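Local coordinates for C2 domain protein (Scophthalmus maximus, PDB 3W56) that probably binds phospholipid membranes in a calcium-dependent way through its C2 domain, a beta-sandwich with a cluster of acidic calcium ligands, at residues L24-L29 / V46-G51. Residues are numbered along the deposited sequence; the frame is centred on the assembly and turned at random.
Sequences LRLYNL and VKVFCG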
loop_
_atom_site.group_PDB
_atom_site.type_symbol
_atom_site.label_atom_id
_atom_site.label_comp_id
_atom_site.label_asym_id
_atom_site.label_seq_id
_atom_site.Cartn_x
_atom_site.Cartn_y
_atom_site.Cartn_z
ATOM N N LEU A 24 -12.527 4.351 -5.423
ATOM C CA LEU A 24 -11.300 4.548 -4.661
ATOM C C LEU A 24 -10.123 4.526 -5.639
ATOM O O LEU A 24 -9.986 3.597 -6.439
ATOM C CB LEU A 24 -11.137 3.442 -3.607
ATOM C CG LEU A 24 -9.813 3.551 -2.853
ATOM C CD1 LEU A 24 -9.844 4.784 -1.928
ATOM C CD2 LEU A 24 -9.591 2.219 -2.055
ATOM N N ARG A 25 -9.258 5.554 -5.545
ATOM C CA ARG A 25 -7.963 5.560 -6.224
ATOM C C ARG A 25 -6.828 5.641 -5.180
ATOM O O ARG A 25 -6.824 6.525 -4.312
ATOM C CB ARG A 25 -7.885 6.690 -7.241
ATOM C CG ARG A 25 -6.543 6.721 -7.937
ATOM C CD ARG A 25 -6.431 8.065 -8.593
ATOM N NE ARG A 25 -5.119 8.212 -9.179
ATOM C CZ ARG A 25 -4.541 9.379 -9.299
ATOM N NH1 ARG A 25 -3.345 9.447 -9.873
ATOM N NH2 ARG A 25 -5.187 10.466 -8.848
ATOM N N LEU A 26 -5.986 4.614 -5.199
ATOM C CA LEU A 26 -4.843 4.558 -4.274
ATOM C C LEU A 26 -3.629 4.837 -5.140
ATOM O O LEU A 26 -3.493 4.259 -6.250
ATOM C CB LEU A 26 -4.751 3.212 -3.655
ATOM C CG LEU A 26 -3.465 2.965 -2.829
ATOM C CD1 LEU A 26 -3.502 3.813 -1.542
ATOM C CD2 LEU A 26 -3.408 1.543 -2.523
ATOM N N TYR A 27 -2.739 5.724 -4.712
ATOM C CA TYR A 27 -1.653 6.169 -5.591
ATOM C C TYR A 27 -0.563 6.801 -4.806
ATOM O O TYR A 27 -0.703 6.952 -3.558
ATOM C CB TYR A 27 -2.176 7.089 -6.693
ATOM C CG TYR A 27 -2.912 8.352 -6.219
ATOM C CD1 TYR A 27 -2.353 9.642 -6.386
ATOM C CD2 TYR A 27 -4.159 8.262 -5.683
ATOM C CE1 TYR A 27 -3.054 10.837 -5.962
ATOM C CE2 TYR A 27 -4.900 9.398 -5.258
ATOM C CZ TYR A 27 -4.337 10.693 -5.389
ATOM O OH TYR A 27 -5.057 11.782 -5.026
ATOM N N ASN A 28 0.529 7.115 -5.493
ATOM C CA ASN A 28 1.713 7.753 -4.858
ATOM C C ASN A 28 2.277 6.943 -3.709
ATOM O O ASN A 28 2.742 7.516 -2.704
ATOM C CB ASN A 28 1.474 9.253 -4.476
ATOM C CG ASN A 28 1.189 10.116 -5.722
ATOM O OD1 ASN A 28 1.312 9.609 -6.890
ATOM N ND2 ASN A 28 0.696 11.320 -5.513
ATOM N N LEU A 29 2.312 5.615 -3.849
ATOM C CA LEU A 29 2.984 4.744 -2.922
ATOM C C LEU A 29 4.502 4.905 -2.930
ATOM O O LEU A 29 5.180 4.863 -3.957
ATOM C CB LEU A 29 2.603 3.289 -3.207
ATOM C CG LEU A 29 1.141 2.987 -3.164
ATOM C CD1 LEU A 29 1.033 1.593 -3.927
ATOM C CD2 LEU A 29 0.814 2.811 -1.761
ATOM N N VAL A 46 3.826 -3.856 -2.417
ATOM C CA VAL A 46 2.644 -3.499 -1.620
ATOM C C VAL A 46 1.386 -4.236 -2.030
ATOM O O VAL A 46 1.037 -4.318 -3.223
ATOM C CB VAL A 46 2.392 -1.964 -1.704
ATOM C CG1 VAL A 46 1.321 -1.535 -0.737
ATOM C CG2 VAL A 46 3.720 -1.227 -1.439
ATOM N N LYS A 47 0.690 -4.783 -1.033
ATOM C CA LYS A 47 -0.587 -5.460 -1.283
ATOM C C LYS A 47 -1.674 -4.530 -0.858
ATOM O O LYS A 47 -1.562 -3.848 0.198
ATOM C CB LYS A 47 -0.704 -6.751 -0.481
ATOM C CG LYS A 47 0.243 -7.885 -0.860
ATOM C CD LYS A 47 -0.396 -9.232 -0.330
ATOM C CE LYS A 47 0.672 -10.290 -0.217
ATOM N NZ LYS A 47 0.141 -11.520 0.503
ATOM N N VAL A 48 -2.745 -4.483 -1.629
ATOM C CA VAL A 48 -3.819 -3.498 -1.501
ATOM C C VAL A 48 -5.154 -4.192 -1.475
ATOM O O VAL A 48 -5.549 -4.921 -2.446
ATOM C CB VAL A 48 -3.870 -2.502 -2.685
ATOM C CG1 VAL A 48 -4.891 -1.436 -2.491
ATOM C CG2 VAL A 48 -2.486 -1.864 -2.854
ATOM N N PHE A 49 -5.844 -3.953 -0.372
ATOM C CA PHE A 49 -7.215 -4.443 -0.193
ATOM C C PHE A 49 -8.142 -3.277 0.083
ATOM O O PHE A 49 -7.794 -2.312 0.786
ATOM C CB PHE A 49 -7.297 -5.409 1.000
ATOM C CG PHE A 49 -6.305 -6.542 0.932
ATOM C CD1 PHE A 49 -6.671 -7.781 0.422
ATOM C CD2 PHE A 49 -4.994 -6.341 1.346
ATOM C CE1 PHE A 49 -5.724 -8.824 0.366
ATOM C CE2 PHE A 49 -4.041 -7.357 1.327
ATOM C CZ PHE A 49 -4.412 -8.620 0.809
ATOM N N CYS A 50 -9.337 -3.356 -0.471
ATOM C CA CYS A 50 -10.369 -2.429 -0.071
ATOM C C CYS A 50 -11.508 -3.244 0.497
ATOM O O CYS A 50 -12.216 -3.936 -0.274
ATOM C CB CYS A 50 -10.889 -1.629 -1.267
ATOM S SG CYS A 50 -12.051 -0.386 -0.690
ATOM N N GLY A 51 -11.716 -3.147 1.808
ATOM C CA GLY A 51 -12.633 -4.073 2.464
ATOM C C GLY A 51 -12.221 -5.508 2.152
ATOM O O GLY A 51 -11.105 -5.934 2.455
#
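Across the hydrophobic core of the C2 beta-sandwich, Leu24, Leu26 and Leu29 of one sheet face Cys50, Val48 and Val46 of the other. The two strand segments run nearly antiparallel, at 159°, but their axes stay 10.0 Å apart and no hydrogen bond joins them, so side chains alone bridge the gap. At the middle, Leu26 and Val48 meet tip to tip: CD2 of Leu26 touches CG1 of Val48 at 3.3 Å, tight for two methyl carbons, and reaches CG2 of Val48 at 3.5 Å, so that one leucine methyl sits against both valine branches. Leu26 already points inward from its CB, and with CG anti to the backbone N (chi1 171°) the branch carries CD2 onto Val48; Leu86 and Tyr125 also touch the side chain. Toward one end, Leu24 uses the corresponding methyl, with CD2 lying 3.8 Å from SG of Cys50. The pair at the other end is looser, Leu29 CD1 standing 4.4 Å from CB of Val46. Asn28, with its left-handed backbone conformation (phi 57°), interrupts the alternation, and Leu29 points inward, consistent with a local irregularity in the strand. On the outer side of the same strand, the guanidinium of Arg25 covers a face of the Tyr27 ring and forms a salt bridge with Glu72. Inward-facing apolar side chains meeting between two four-stranded antiparallel sheets make up the interior of a C2 domain.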